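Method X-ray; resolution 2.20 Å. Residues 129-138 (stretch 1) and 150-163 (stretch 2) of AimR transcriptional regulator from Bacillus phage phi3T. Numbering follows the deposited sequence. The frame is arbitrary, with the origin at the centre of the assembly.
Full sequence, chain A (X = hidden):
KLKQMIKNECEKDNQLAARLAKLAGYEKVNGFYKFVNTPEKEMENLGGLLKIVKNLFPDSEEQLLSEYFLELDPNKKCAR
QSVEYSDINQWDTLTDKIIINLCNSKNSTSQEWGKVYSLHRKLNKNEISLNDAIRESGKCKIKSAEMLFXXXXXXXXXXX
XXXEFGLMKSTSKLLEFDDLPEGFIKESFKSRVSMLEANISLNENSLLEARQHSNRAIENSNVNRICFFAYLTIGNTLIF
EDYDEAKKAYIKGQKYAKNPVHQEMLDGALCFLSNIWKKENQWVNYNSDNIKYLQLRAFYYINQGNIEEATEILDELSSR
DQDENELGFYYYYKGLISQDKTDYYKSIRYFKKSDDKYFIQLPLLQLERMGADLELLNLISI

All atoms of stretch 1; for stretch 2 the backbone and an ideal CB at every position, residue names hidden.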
# COMPACT_ATOMS: atom_id res chain seq x y z
N SER A 129 4.33 14.76 -6.82
CA SER A 129 4.40 13.43 -6.25
C SER A 129 3.58 13.38 -4.95
O SER A 129 3.33 14.39 -4.30
CB SER A 129 5.85 13.04 -5.97
OG SER A 129 5.92 11.86 -5.19
N LEU A 130 3.17 12.16 -4.59
CA LEU A 130 2.43 11.97 -3.35
C LEU A 130 3.31 12.30 -2.14
O LEU A 130 2.88 13.00 -1.22
CB LEU A 130 1.90 10.54 -3.28
CG LEU A 130 0.89 10.22 -2.18
CD1 LEU A 130 -0.16 9.27 -2.73
CD2 LEU A 130 1.57 9.62 -0.97
N ASN A 131 4.54 11.79 -2.14
CA ASN A 131 5.48 12.14 -1.08
C ASN A 131 5.86 13.61 -1.13
O ASN A 131 6.06 14.24 -0.09
CB ASN A 131 6.72 11.25 -1.15
CG ASN A 131 6.43 9.81 -0.81
OD1 ASN A 131 5.28 9.37 -0.85
ND2 ASN A 131 7.48 9.06 -0.46
N ASP A 132 5.96 14.18 -2.34
CA ASP A 132 6.18 15.62 -2.47
C ASP A 132 5.00 16.40 -1.90
O ASP A 132 5.18 17.48 -1.34
CB ASP A 132 6.41 15.99 -3.93
CG ASP A 132 7.79 15.63 -4.42
OD1 ASP A 132 8.61 15.17 -3.61
OD2 ASP A 132 8.06 15.82 -5.63
N ALA A 133 3.79 15.86 -2.04
CA ALA A 133 2.63 16.50 -1.44
C ALA A 133 2.66 16.38 0.08
O ALA A 133 2.20 17.29 0.78
CB ALA A 133 1.34 15.89 -1.99
N ILE A 134 3.19 15.27 0.60
CA ILE A 134 3.33 15.13 2.05
C ILE A 134 4.35 16.12 2.59
O ILE A 134 4.12 16.78 3.62
CB ILE A 134 3.68 13.68 2.40
CG1 ILE A 134 2.56 12.73 1.94
CG2 ILE A 134 3.93 13.53 3.90
CD1 ILE A 134 2.85 11.27 2.19
N ARG A 135 5.50 16.26 1.91
CA ARG A 135 6.52 17.20 2.36
C ARG A 135 6.03 18.64 2.25
O ARG A 135 6.15 19.41 3.21
CB ARG A 135 7.80 17.01 1.54
CG ARG A 135 8.42 15.63 1.66
CD ARG A 135 9.74 15.55 0.93
NE ARG A 135 10.09 14.16 0.63
CZ ARG A 135 9.91 13.58 -0.55
NH1 ARG A 135 9.38 14.27 -1.56
NH2 ARG A 135 10.25 12.31 -0.73
N GLU A 136 5.49 19.01 1.09
CA GLU A 136 4.96 20.36 0.92
C GLU A 136 3.86 20.65 1.93
O GLU A 136 3.77 21.77 2.46
CB GLU A 136 4.44 20.54 -0.51
CG GLU A 136 5.45 21.14 -1.46
CD GLU A 136 5.85 22.54 -1.05
OE1 GLU A 136 4.95 23.37 -0.80
OE2 GLU A 136 7.07 22.82 -0.96
N SER A 137 3.02 19.65 2.22
CA SER A 137 2.04 19.80 3.29
C SER A 137 2.73 20.07 4.62
O SER A 137 2.22 20.83 5.45
CB SER A 137 1.16 18.56 3.37
OG SER A 137 0.20 18.68 4.41
N GLY A 138 3.90 19.45 4.83
CA GLY A 138 4.65 19.72 6.05
C GLY A 138 5.22 21.12 6.10
O GLY A 138 5.34 21.70 7.18
N UNK A 150 -8.02 18.04 6.01
CA UNK A 150 -8.09 17.87 4.56
C UNK A 150 -6.74 17.50 3.97
O UNK A 150 -6.68 16.75 2.99
CB UNK A 150 -8.61 19.15 3.90
N UNK A 151 -5.65 18.01 4.54
CA UNK A 151 -4.33 17.61 4.08
C UNK A 151 -4.11 16.11 4.23
O UNK A 151 -3.19 15.57 3.60
CB UNK A 151 -3.25 18.38 4.85
N UNK A 152 -4.92 15.43 5.04
CA UNK A 152 -4.87 13.98 5.11
C UNK A 152 -5.95 13.32 4.26
O UNK A 152 -5.67 12.36 3.54
CB UNK A 152 -5.00 13.53 6.56
N UNK A 153 -7.18 13.84 4.31
CA UNK A 153 -8.27 13.26 3.53
C UNK A 153 -7.98 13.32 2.03
O UNK A 153 -8.38 12.41 1.29
CB UNK A 153 -9.58 13.98 3.84
N UNK A 154 -7.29 14.36 1.58
CA UNK A 154 -6.97 14.52 0.16
C UNK A 154 -6.04 13.42 -0.33
O UNK A 154 -6.00 13.11 -1.52
CB UNK A 154 -6.33 15.89 -0.09
N UNK A 155 -5.27 12.84 0.60
CA UNK A 155 -4.37 11.76 0.22
C UNK A 155 -5.13 10.53 -0.23
O UNK A 155 -4.60 9.72 -1.00
CB UNK A 155 -3.45 11.40 1.39
N UNK A 156 -6.37 10.37 0.23
CA UNK A 156 -7.18 9.20 -0.10
C UNK A 156 -7.55 9.18 -1.58
O UNK A 156 -7.66 8.10 -2.17
CB UNK A 156 -8.45 9.17 0.76
N UNK A 157 -7.75 10.36 -2.17
CA UNK A 157 -8.05 10.42 -3.60
C UNK A 157 -6.85 9.94 -4.42
O UNK A 157 -7.02 9.18 -5.38
CB UNK A 157 -8.44 11.84 -4.01
N UNK A 158 -5.65 10.38 -4.06
CA UNK A 158 -4.45 9.94 -4.77
C UNK A 158 -4.23 8.44 -4.60
O UNK A 158 -3.96 7.73 -5.58
CB UNK A 158 -3.22 10.71 -4.27
N UNK A 159 -4.35 7.95 -3.36
CA UNK A 159 -4.23 6.52 -3.11
C UNK A 159 -5.27 5.73 -3.90
O UNK A 159 -4.98 4.65 -4.42
CB UNK A 159 -4.37 6.23 -1.61
N UNK A 160 -6.49 6.27 -4.00
CA UNK A 160 -7.49 5.67 -4.87
C UNK A 160 -7.04 5.71 -6.32
O UNK A 160 -7.25 4.75 -7.07
CB UNK A 160 -8.83 6.38 -4.71
N UNK A 161 -6.42 6.82 -6.74
CA UNK A 161 -5.99 6.95 -8.12
C UNK A 161 -4.92 5.92 -8.48
O UNK A 161 -4.83 5.50 -9.63
CB UNK A 161 -5.46 8.36 -8.37
N UNK A 162 -4.12 5.50 -7.50
CA UNK A 162 -3.11 4.47 -7.74
C UNK A 162 -3.54 3.12 -7.17
O UNK A 162 -2.71 2.20 -7.08
CB UNK A 162 -1.77 4.89 -7.13
N UNK A 163 -4.80 2.97 -6.79
CA UNK A 163 -5.32 1.68 -6.35
C UNK A 163 -4.70 1.15 -5.08
O UNK A 163 -4.66 -0.07 -4.88
CB UNK A 163 -5.12 0.65 -7.46

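The two helices run antiparallel, at 173°, their axes 11.1 Å apart at closest approach. Stretch 1 offers a mostly apolar ridge, Leu-130, Ala-133 and Ile-134, with the hydroxyl of Ser-137 at its far end.

Position 150 has nothing of stretch 1 near its CB, so many residues would fit; it is Phe-150. Position 151 is tighter. Its CA-to-CB bond points toward stretch 1, its CA lies 6.8 Å from the CA of Ser-137, and its ideal CB is 3.5 Å from Ser-137 OG, so a small residue such as glycine, alanine or serine would suit. It is Ser-151, whose CB packs against Ser-137 OG at 3.5 Å; with chi1 at p, its own OG turns to a partner elsewhere in the structure, and the two serines share no hydrogen bond.

At 152 the CB points away, and stretch 1 sets no demand; Asn-152 fills it. Position 153, out of reach, is Ala-153. Position 154 points sideways, too far for a short side chain to touch stretch 1. A long, flexible apolar chain could span the gap, and Met-154, a selenomethionine, does so: its CE comes within 4.5 Å of Ala-133 O.

Position 155 is also sideways, with Leu-130 and Ile-134 presenting branched aliphatic groups across the gap. Leucine, isoleucine or methionine would be sensible. Leu-155 (chi1 m, chi2 t) extends CD1 to 4.3 Å from Ile-134 CG1. Positions 156, pointing away, and 157, out of reach, owe stretch 1 nothing; they are Met-156, a selenomethionine, and Tyr-157.

Position 158 points toward Leu-130, the CA atoms of the two residues 7.3 Å apart. Its ideal CB is already 3.7 Å from Leu-130 CD1, which favours a small apolar residue. Ala-158 makes that contact with its methyl: CB to Leu-130 CD1, 3.7 Å.

Position 159 points sideways, yet Leu-130 remains within range of a longer side chain, aliphatic or aromatic. Tyr-159 reaches across, placing CE1 3.5 Å from Leu-130 CD1 and OH 3.4 Å from Leu-130 CD2; the ring meets the leucine obliquely.

Positions 160 and 161 are out of reach, and stretch 1 does not choose between residues there; they are Leu-160 and Asn-161. Position 162 is the first to leave helical angles. It points toward stretch 1 from a distance, so a sizeable aliphatic chain could touch Leu-130. Ile-162 does so lightly, CD1 to Leu-130 CD1 at 4.4 Å. Position 163 has phi 65°, an angle that favours glycine, and Gly-163 occupies it.

Stretch 2, residues 150-163: FSNAMLMYAYLNIG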
# COMPACT_ATOMS: atom_id res chain seq x y z
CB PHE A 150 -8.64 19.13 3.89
CG PHE A 150 -9.00 18.94 2.45
CD1 PHE A 150 -10.15 18.25 2.09
CD2 PHE A 150 -8.19 19.44 1.44
CE1 PHE A 150 -10.48 18.06 0.76
CE2 PHE A 150 -8.51 19.26 0.11
CZ PHE A 150 -9.66 18.57 -0.23
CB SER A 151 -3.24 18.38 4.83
OG SER A 151 -3.29 18.11 6.21
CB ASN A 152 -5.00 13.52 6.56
CG ASN A 152 -3.73 13.75 7.35
OD1 ASN A 152 -2.75 13.03 7.20
ND2 ASN A 152 -3.73 14.78 8.20
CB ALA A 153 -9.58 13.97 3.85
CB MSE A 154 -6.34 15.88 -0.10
CG MSE A 154 -4.90 15.99 0.37
SE MSE A 154 -4.17 17.77 0.08
CE MSE A 154 -2.27 17.40 0.37
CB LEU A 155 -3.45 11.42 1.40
CG LEU A 155 -2.47 12.50 1.86
CD1 LEU A 155 -1.58 11.98 2.98
CD2 LEU A 155 -1.63 13.01 0.70
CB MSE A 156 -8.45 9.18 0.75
CG MSE A 156 -8.19 9.03 2.24
SE MSE A 156 -9.84 8.99 3.27
CE MSE A 156 -10.56 7.29 2.62
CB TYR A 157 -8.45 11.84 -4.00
CG TYR A 157 -9.76 12.29 -3.41
CD1 TYR A 157 -10.97 11.78 -3.86
CD2 TYR A 157 -9.79 13.24 -2.39
CE1 TYR A 157 -12.17 12.20 -3.32
CE2 TYR A 157 -10.99 13.67 -1.84
CZ TYR A 157 -12.18 13.14 -2.31
OH TYR A 157 -13.37 13.56 -1.77
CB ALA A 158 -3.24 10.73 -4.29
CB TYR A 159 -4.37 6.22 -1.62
CG TYR A 159 -3.17 6.62 -0.79
CD1 TYR A 159 -1.88 6.30 -1.20
CD2 TYR A 159 -3.32 7.31 0.41
CE1 TYR A 159 -0.78 6.66 -0.44
CE2 TYR A 159 -2.23 7.68 1.17
CZ TYR A 159 -0.96 7.35 0.74
OH TYR A 159 0.13 7.71 1.50
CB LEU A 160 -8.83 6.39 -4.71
CG LEU A 160 -9.92 6.02 -5.72
CD1 LEU A 160 -10.37 4.58 -5.52
CD2 LEU A 160 -11.10 6.98 -5.61
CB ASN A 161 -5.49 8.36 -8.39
CG ASN A 161 -5.21 8.61 -9.86
OD1 ASN A 161 -6.14 8.71 -10.67
ND2 ASN A 161 -3.94 8.72 -10.22
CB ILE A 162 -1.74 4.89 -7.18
CG1 ILE A 162 -1.83 5.18 -5.69
CG2 ILE A 162 -1.21 6.10 -7.94
CD1 ILE A 162 -0.49 5.55 -5.06
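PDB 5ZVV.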